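PDB 3PAS: TetR family transcription regulator from Marinobacter aquaeolei, which probably binds DNA at cis-regulatory sites through a helix-turn-helix and controls transcription, as TetR family regulators do. Local coordinates for residues 12-17 with 56-61; 16-21 with 103-108. All coordinates share one frame; numbering follows the deposited sequence.

Contact 1 of 2, residues 12-17 with 56-61; sequences AFLEAT and LLATFY
T17 and T59 face each other where helix 5-24 crosses helix 52-76, the short segments at 90° and their axes 9.3 Å apart. Both CB atoms point at the opposite helix, and the two side chains cross obliquely. Each threonine holds its OG1 anti to its own carbonyl carbon (chi1 -61° in both), which sets CG2 on the other branch, anti to the backbone N. T59 OG1 lies against the carbon side of T17, 3.3 Å from T17 CB, while the two methyls meet with T17 CG2 3.7 Å from T59 CG2. The hydroxyls bond within their own helices instead of to each other. T17 OG1 donates to F13 O at 2.8 Å, and that carbonyl also takes the T17 amide, the two donors reaching it from opposite faces of its plane; T59 OG1 is bonded to L55 O.

L14 and T59 lie alongside with their side chains pointing opposite ways. The L14 CD2 methyl comes within 3.4 Å of T59 OG1 and 3.6 Å of the carbonyl carbon of A58, and touches A58 CB at 3.9 Å. L56, whose CB points away, still brings CD2 to T17 CG2. An alanine in place of T17 would probably open a gap beside the T59 and L56 methyls and leave F13 O with the backbone amide alone of its two donors.

Y49 adds to the packing round L14 and A58, and Y105 of helix 100-110 covers T17 and T59. The crossing joins the first helix of the predicted DNA-binding region to the long helix that follows its helix-turn-helix. T59 turns a hydroxyl oxygen already bonded to L55 O against the carbons of T17 and L14, and van der Waals contact does the rest.

Contact 2 of 2, residues 16-21 with 103-108; sequences ATVREV and FRYHET. With ACT (acetate ion), chain M.
V21 meets the Y105 ring at its edge, near the ring plane, with V21 CB 3.7 Å from Y105 CE1. Apolar contact of this kind makes up most of the crossing, in which the short segments of helix 5-24 and helix 100-110 run at 73° to each other. Y105 has CG anti to its backbone N (chi1 -170°), and its ring reaches across to helix 5-24. There V21 CG1 also touches the CD1–CE1 side, V18 CA approaches Y105 CD1 obliquely at 3.9 Å, and T17 CG2 lies at a similar distance from CE1. Farther along, V21 CG1 meets the T108 methyl, CG2, at 4.0 Å. F26 adjoins both V21 and T108.

The polar contacts lie round this apolar patch. A water donates to V21 O at 2.9 Å; it also sits close to T108 OG1, but too close for that second leg to be more than doubtful. The phenolic hydroxyl of Y105 is taken up by helix 52-76, where it bonds to L56 O.

On the side of helix 100-110 that carries F103 and R104 sits an acetate, probably from the crystallisation liquor. R104 NH1 makes a weak bond to its OXT (3.2 Å, 122° at the hydrogen), and the acetate methyl, CH3, rests by F103 CB and CD2.

The contact joins the N-terminal region with the predicted helix-turn-helix to the C-terminal domain, an interface through which TetR-type regulators generally relay ligand binding. With V21 at its ring edge, T17 and V18 carbons beside it and its hydroxyl tied to helix 52-76, Y105 links three helices through one side chain.

Contacts 1 and 2 are both buried and share helix 5-24, with T17 taking part in each and their centres 8 Å apart. Contact 1 stays within the N-terminal family region, whereas contact 2 reaches from it to the C-terminal domain. Leucine, alanine and threonine side chains mesh in the first, while a single large aromatic spans much of the second; an acetate lies near each. The two are coupled directly: the tyrosine hydroxyl of contact 2 ties to the backbone of helix 52-76, and T59 CG2 packs on V18 CG2. Helices 5-24, 52-76 and 100-110 thus meet in one continuous core.

Contact 1 of 2, residues 12-17 with 56-61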
loop_
_atom_site.group_PDB
_atom_site.type_symbol
_atom_site.label_atom_id
_atom_site.label_comp_id
_atom_site.label_asym_id
_atom_site.label_seq_id
_atom_site.Cartn_x
_atom_site.Cartn_y
_atom_site.Cartn_z
ATOM N N ALA B 12 -4.299 7.964 28.330
ATOM C CA ALA B 12 -3.275 7.004 28.663
ATOM C C ALA B 12 -3.656 5.656 28.077
ATOM O O ALA B 12 -2.803 4.980 27.449
ATOM C CB ALA B 12 -3.012 6.911 30.174
ATOM N N PHE B 13 -4.931 5.274 28.227
ATOM C CA PHE B 13 -5.392 3.999 27.659
ATOM C C PHE B 13 -5.476 3.969 26.144
ATOM O O PHE B 13 -5.129 2.954 25.539
ATOM C CB PHE B 13 -6.737 3.572 28.259
ATOM C CG PHE B 13 -6.680 3.245 29.734
ATOM C CD1 PHE B 13 -5.884 2.210 30.216
ATOM C CD2 PHE B 13 -7.418 3.988 30.634
ATOM C CE1 PHE B 13 -5.830 1.919 31.559
ATOM C CE2 PHE B 13 -7.383 3.681 31.984
ATOM C CZ PHE B 13 -6.580 2.642 32.454
ATOM N N LEU B 14 -5.957 5.062 25.537
ATOM C CA LEU B 14 -6.080 5.161 24.125
ATOM C C LEU B 14 -4.688 5.105 23.459
ATOM O O LEU B 14 -4.484 4.355 22.533
ATOM C CB LEU B 14 -6.826 6.446 23.739
ATOM C CG LEU B 14 -8.280 6.505 24.197
ATOM C CD1 LEU B 14 -8.785 7.941 24.259
ATOM C CD2 LEU B 14 -9.134 5.579 23.320
ATOM N N GLU B 15 -3.734 5.859 23.997
ATOM C CA GLU B 15 -2.356 5.844 23.504
ATOM C C GLU B 15 -1.680 4.474 23.701
ATOM O O GLU B 15 -0.988 3.988 22.822
ATOM C CB GLU B 15 -1.566 6.965 24.199
ATOM C CG GLU B 15 -1.861 8.356 23.651
ATOM C CD GLU B 15 -1.341 8.579 22.209
ATOM O OE1 GLU B 15 -0.459 7.818 21.717
ATOM O OE2 GLU B 15 -1.825 9.508 21.543
ATOM N N ALA B 16 -1.907 3.830 24.834
ATOM C CA ALA B 16 -1.337 2.498 25.084
ATOM C C ALA B 16 -1.907 1.486 24.080
ATOM O O ALA B 16 -1.199 0.578 23.628
ATOM C CB ALA B 16 -1.635 2.054 26.525
ATOM N N THR B 17 -3.182 1.650 23.725
ATOM C CA THR B 17 -3.844 0.788 22.740
ATOM C C THR B 17 -3.182 1.017 21.369
ATOM O O THR B 17 -2.818 0.065 20.704
ATOM C CB THR B 17 -5.333 1.051 22.650
ATOM O OG1 THR B 17 -5.958 0.794 23.908
ATOM C CG2 THR B 17 -5.999 0.128 21.629
ATOM N N LEU B 56 -10.888 -0.691 21.608
ATOM C CA LEU B 56 -10.382 -0.671 20.217
ATOM C C LEU B 56 -11.147 0.333 19.341
ATOM O O LEU B 56 -10.547 1.062 18.562
ATOM C CB LEU B 56 -10.449 -2.063 19.618
ATOM C CG LEU B 56 -9.600 -3.184 20.209
ATOM C CD1 LEU B 56 -9.769 -4.500 19.409
ATOM C CD2 LEU B 56 -8.082 -2.857 20.388
ATOM N N LEU B 57 -12.473 0.380 19.461
ATOM C CA LEU B 57 -13.287 1.319 18.727
ATOM C C LEU B 57 -12.998 2.754 19.147
ATOM O O LEU B 57 -12.808 3.607 18.284
ATOM C CB LEU B 57 -14.784 1.045 18.909
ATOM C CG LEU B 57 -15.756 1.820 18.009
ATOM C CD1 LEU B 57 -15.341 1.792 16.492
ATOM C CD2 LEU B 57 -17.160 1.247 18.231
ATOM N N ALA B 58 -13.005 3.023 20.453
ATOM C CA ALA B 58 -12.700 4.361 20.990
ATOM C C ALA B 58 -11.312 4.834 20.512
ATOM O O ALA B 58 -11.090 6.024 20.248
ATOM C CB ALA B 58 -12.799 4.380 22.561
ATOM N N THR B 59 -10.370 3.908 20.461
ATOM C CA THR B 59 -9.013 4.192 20.013
ATOM C C THR B 59 -9.039 4.545 18.527
ATOM O O THR B 59 -8.343 5.459 18.087
ATOM C CB THR B 59 -8.015 3.005 20.303
ATOM O OG1 THR B 59 -7.947 2.760 21.729
ATOM C CG2 THR B 59 -6.566 3.365 19.857
ATOM N N PHE B 60 -9.823 3.808 17.749
ATOM C CA PHE B 60 -9.935 4.104 16.328
ATOM C C PHE B 60 -10.478 5.537 16.139
ATOM O O PHE B 60 -9.934 6.329 15.341
ATOM C CB PHE B 60 -10.789 3.092 15.604
ATOM C CG PHE B 60 -10.905 3.359 14.137
ATOM C CD1 PHE B 60 -9.847 3.146 13.332
ATOM C CD2 PHE B 60 -12.048 3.911 13.613
ATOM C CE1 PHE B 60 -9.928 3.411 11.950
ATOM C CE2 PHE B 60 -12.144 4.155 12.252
ATOM C CZ PHE B 60 -11.098 3.922 11.442
ATOM N N TYR B 61 -11.504 5.893 16.896
ATOM C CA TYR B 61 -12.048 7.255 16.822
ATOM C C TYR B 61 -11.128 8.333 17.321
ATOM O O TYR B 61 -11.103 9.449 16.777
ATOM C CB TYR B 61 -13.387 7.347 17.555
ATOM C CG TYR B 61 -14.498 6.615 16.880
ATOM C CD1 TYR B 61 -14.632 6.635 15.491
ATOM C CD2 TYR B 61 -15.487 5.979 17.614
ATOM C CE1 TYR B 61 -15.678 5.985 14.857
ATOM C CE2 TYR B 61 -16.551 5.330 16.977
ATOM C CZ TYR B 61 -16.639 5.349 15.599
ATOM O OH TYR B 61 -17.672 4.717 14.955
#

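Contact 2 of 2, residues 16-21 with 103-108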
loop_
_atom_site.group_PDB
_atom_site.type_symbol
_atom_site.label_atom_id
_atom_site.label_comp_id
_atom_site.label_asym_id
_atom_site.label_seq_id
_atom_site.Cartn_x
_atom_site.Cartn_y
_atom_site.Cartn_z
ATOM N N ALA B 16 -1.907 3.830 24.834
ATOM C CA ALA B 16 -1.337 2.498 25.084
ATOM C C ALA B 16 -1.907 1.486 24.080
ATOM O O ALA B 16 -1.199 0.578 23.628
ATOM C CB ALA B 16 -1.635 2.054 26.525
ATOM N N THR B 17 -3.182 1.650 23.725
ATOM C CA THR B 17 -3.844 0.788 22.740
ATOM C C THR B 17 -3.182 1.017 21.369
ATOM O O THR B 17 -2.818 0.065 20.704
ATOM C CB THR B 17 -5.333 1.051 22.650
ATOM O OG1 THR B 17 -5.958 0.794 23.908
ATOM C CG2 THR B 17 -5.999 0.128 21.629
ATOM N N VAL B 18 -3.071 2.286 20.951
ATOM C CA VAL B 18 -2.312 2.638 19.718
ATOM C C VAL B 18 -0.923 1.963 19.683
ATOM O O VAL B 18 -0.617 1.293 18.714
ATOM C CB VAL B 18 -2.111 4.139 19.551
ATOM C CG1 VAL B 18 -1.109 4.415 18.350
ATOM C CG2 VAL B 18 -3.471 4.838 19.328
ATOM N N ARG B 19 -0.120 2.095 20.748
ATOM C CA ARG B 19 1.209 1.507 20.779
ATOM C C ARG B 19 1.261 -0.001 20.715
ATOM O O ARG B 19 2.038 -0.566 19.914
ATOM C CB ARG B 19 2.032 1.973 22.003
ATOM C CG ARG B 19 2.291 3.450 22.034
ATOM C CD ARG B 19 3.336 3.820 23.090
ATOM N NE ARG B 19 3.033 3.309 24.421
ATOM C CZ ARG B 19 2.193 3.872 25.288
ATOM N NH1 ARG B 19 1.544 4.973 24.973
ATOM N NH2 ARG B 19 2.008 3.326 26.478
ATOM N N GLU B 20 0.430 -0.666 21.527
ATOM C CA GLU B 20 0.453 -2.104 21.609
ATOM C C GLU B 20 -0.058 -2.748 20.327
ATOM O O GLU B 20 0.540 -3.724 19.828
ATOM C CB GLU B 20 -0.312 -2.574 22.843
ATOM C CG GLU B 20 0.345 -2.192 24.125
ATOM C CD GLU B 20 1.686 -2.890 24.331
ATOM O OE1 GLU B 20 1.704 -4.137 24.332
ATOM O OE2 GLU B 20 2.702 -2.175 24.505
ATOM N N VAL B 21 -1.139 -2.216 19.770
ATOM C CA VAL B 21 -1.682 -2.788 18.536
ATOM C C VAL B 21 -0.732 -2.485 17.364
ATOM O O VAL B 21 -0.471 -3.379 16.511
ATOM C CB VAL B 21 -3.095 -2.319 18.246
ATOM C CG1 VAL B 21 -3.539 -2.769 16.829
ATOM C CG2 VAL B 21 -4.067 -2.837 19.343
ATOM N N PHE B 103 -1.052 6.301 12.104
ATOM C CA PHE B 103 -1.323 5.738 10.779
ATOM C C PHE B 103 -1.406 4.194 10.823
ATOM O O PHE B 103 -2.247 3.598 10.159
ATOM C CB PHE B 103 -0.180 6.073 9.802
ATOM C CG PHE B 103 -0.209 7.468 9.214
ATOM C CD1 PHE B 103 -0.872 8.514 9.830
ATOM C CD2 PHE B 103 0.510 7.736 8.032
ATOM C CE1 PHE B 103 -0.857 9.808 9.276
ATOM C CE2 PHE B 103 0.506 9.000 7.486
ATOM C CZ PHE B 103 -0.183 10.040 8.127
ATOM N N ARG B 104 -0.496 3.556 11.552
ATOM C CA ARG B 104 -0.491 2.077 11.614
ATOM C C ARG B 104 -1.756 1.541 12.308
ATOM O O ARG B 104 -2.377 0.581 11.822
ATOM C CB ARG B 104 0.758 1.602 12.314
ATOM C CG ARG B 104 0.921 0.119 12.361
ATOM C CD ARG B 104 2.400 -0.231 12.340
ATOM N NE ARG B 104 2.588 -1.349 11.435
ATOM C CZ ARG B 104 2.467 -1.277 10.107
ATOM N NH1 ARG B 104 2.155 -0.128 9.496
ATOM N NH2 ARG B 104 2.652 -2.370 9.378
ATOM N N TYR B 105 -2.137 2.175 13.417
ATOM C CA TYR B 105 -3.403 1.812 14.103
ATOM C C TYR B 105 -4.597 1.956 13.132
ATOM O O TYR B 105 -5.398 1.036 12.975
ATOM C CB TYR B 105 -3.641 2.588 15.407
ATOM C CG TYR B 105 -4.805 1.980 16.164
ATOM C CD1 TYR B 105 -4.598 0.924 17.022
ATOM C CD2 TYR B 105 -6.114 2.338 15.872
ATOM C CE1 TYR B 105 -5.668 0.313 17.707
ATOM C CE2 TYR B 105 -7.193 1.730 16.517
ATOM C CZ TYR B 105 -6.948 0.712 17.441
ATOM O OH TYR B 105 -7.976 0.083 18.100
ATOM N N HIS B 106 -4.707 3.103 12.468
ATOM C CA HIS B 106 -5.767 3.300 11.483
ATOM C C HIS B 106 -5.809 2.178 10.389
ATOM O O HIS B 106 -6.860 1.587 10.110
ATOM C CB HIS B 106 -5.620 4.688 10.818
ATOM C CG HIS B 106 -6.704 4.969 9.829
ATOM N ND1 HIS B 106 -6.624 4.556 8.513
ATOM C CD2 HIS B 106 -7.929 5.519 9.986
ATOM C CE1 HIS B 106 -7.751 4.857 7.901
ATOM N NE2 HIS B 106 -8.548 5.464 8.764
ATOM N N GLU B 107 -4.652 1.907 9.803
ATOM C CA GLU B 107 -4.474 0.853 8.787
ATOM C C GLU B 107 -4.804 -0.549 9.351
ATOM O O GLU B 107 -5.558 -1.301 8.746
ATOM C CB GLU B 107 -3.022 0.889 8.293
ATOM C CG GLU B 107 -2.620 -0.135 7.180
ATOM C CD GLU B 107 -3.185 0.219 5.813
ATOM O OE1 GLU B 107 -3.896 1.252 5.698
ATOM O OE2 GLU B 107 -2.933 -0.562 4.853
ATOM N N THR B 108 -4.255 -0.895 10.505
ATOM C CA THR B 108 -4.546 -2.196 11.094
ATOM C C THR B 108 -6.049 -2.350 11.340
ATOM O O THR B 108 -6.631 -3.387 10.991
ATOM C CB THR B 108 -3.813 -2.427 12.440
ATOM O OG1 THR B 108 -2.406 -2.342 12.230
ATOM C CG2 THR B 108 -4.123 -3.847 12.974
HETATM C C ACT M . 3.658 3.766 8.683
HETATM O O ACT M . 4.861 3.526 8.434
HETATM O OXT ACT M . 3.096 2.942 9.433
HETATM C CH3 ACT M . 2.935 4.949 8.110
HETATM O O HOH W 1 -0.528 -3.348 13.614
#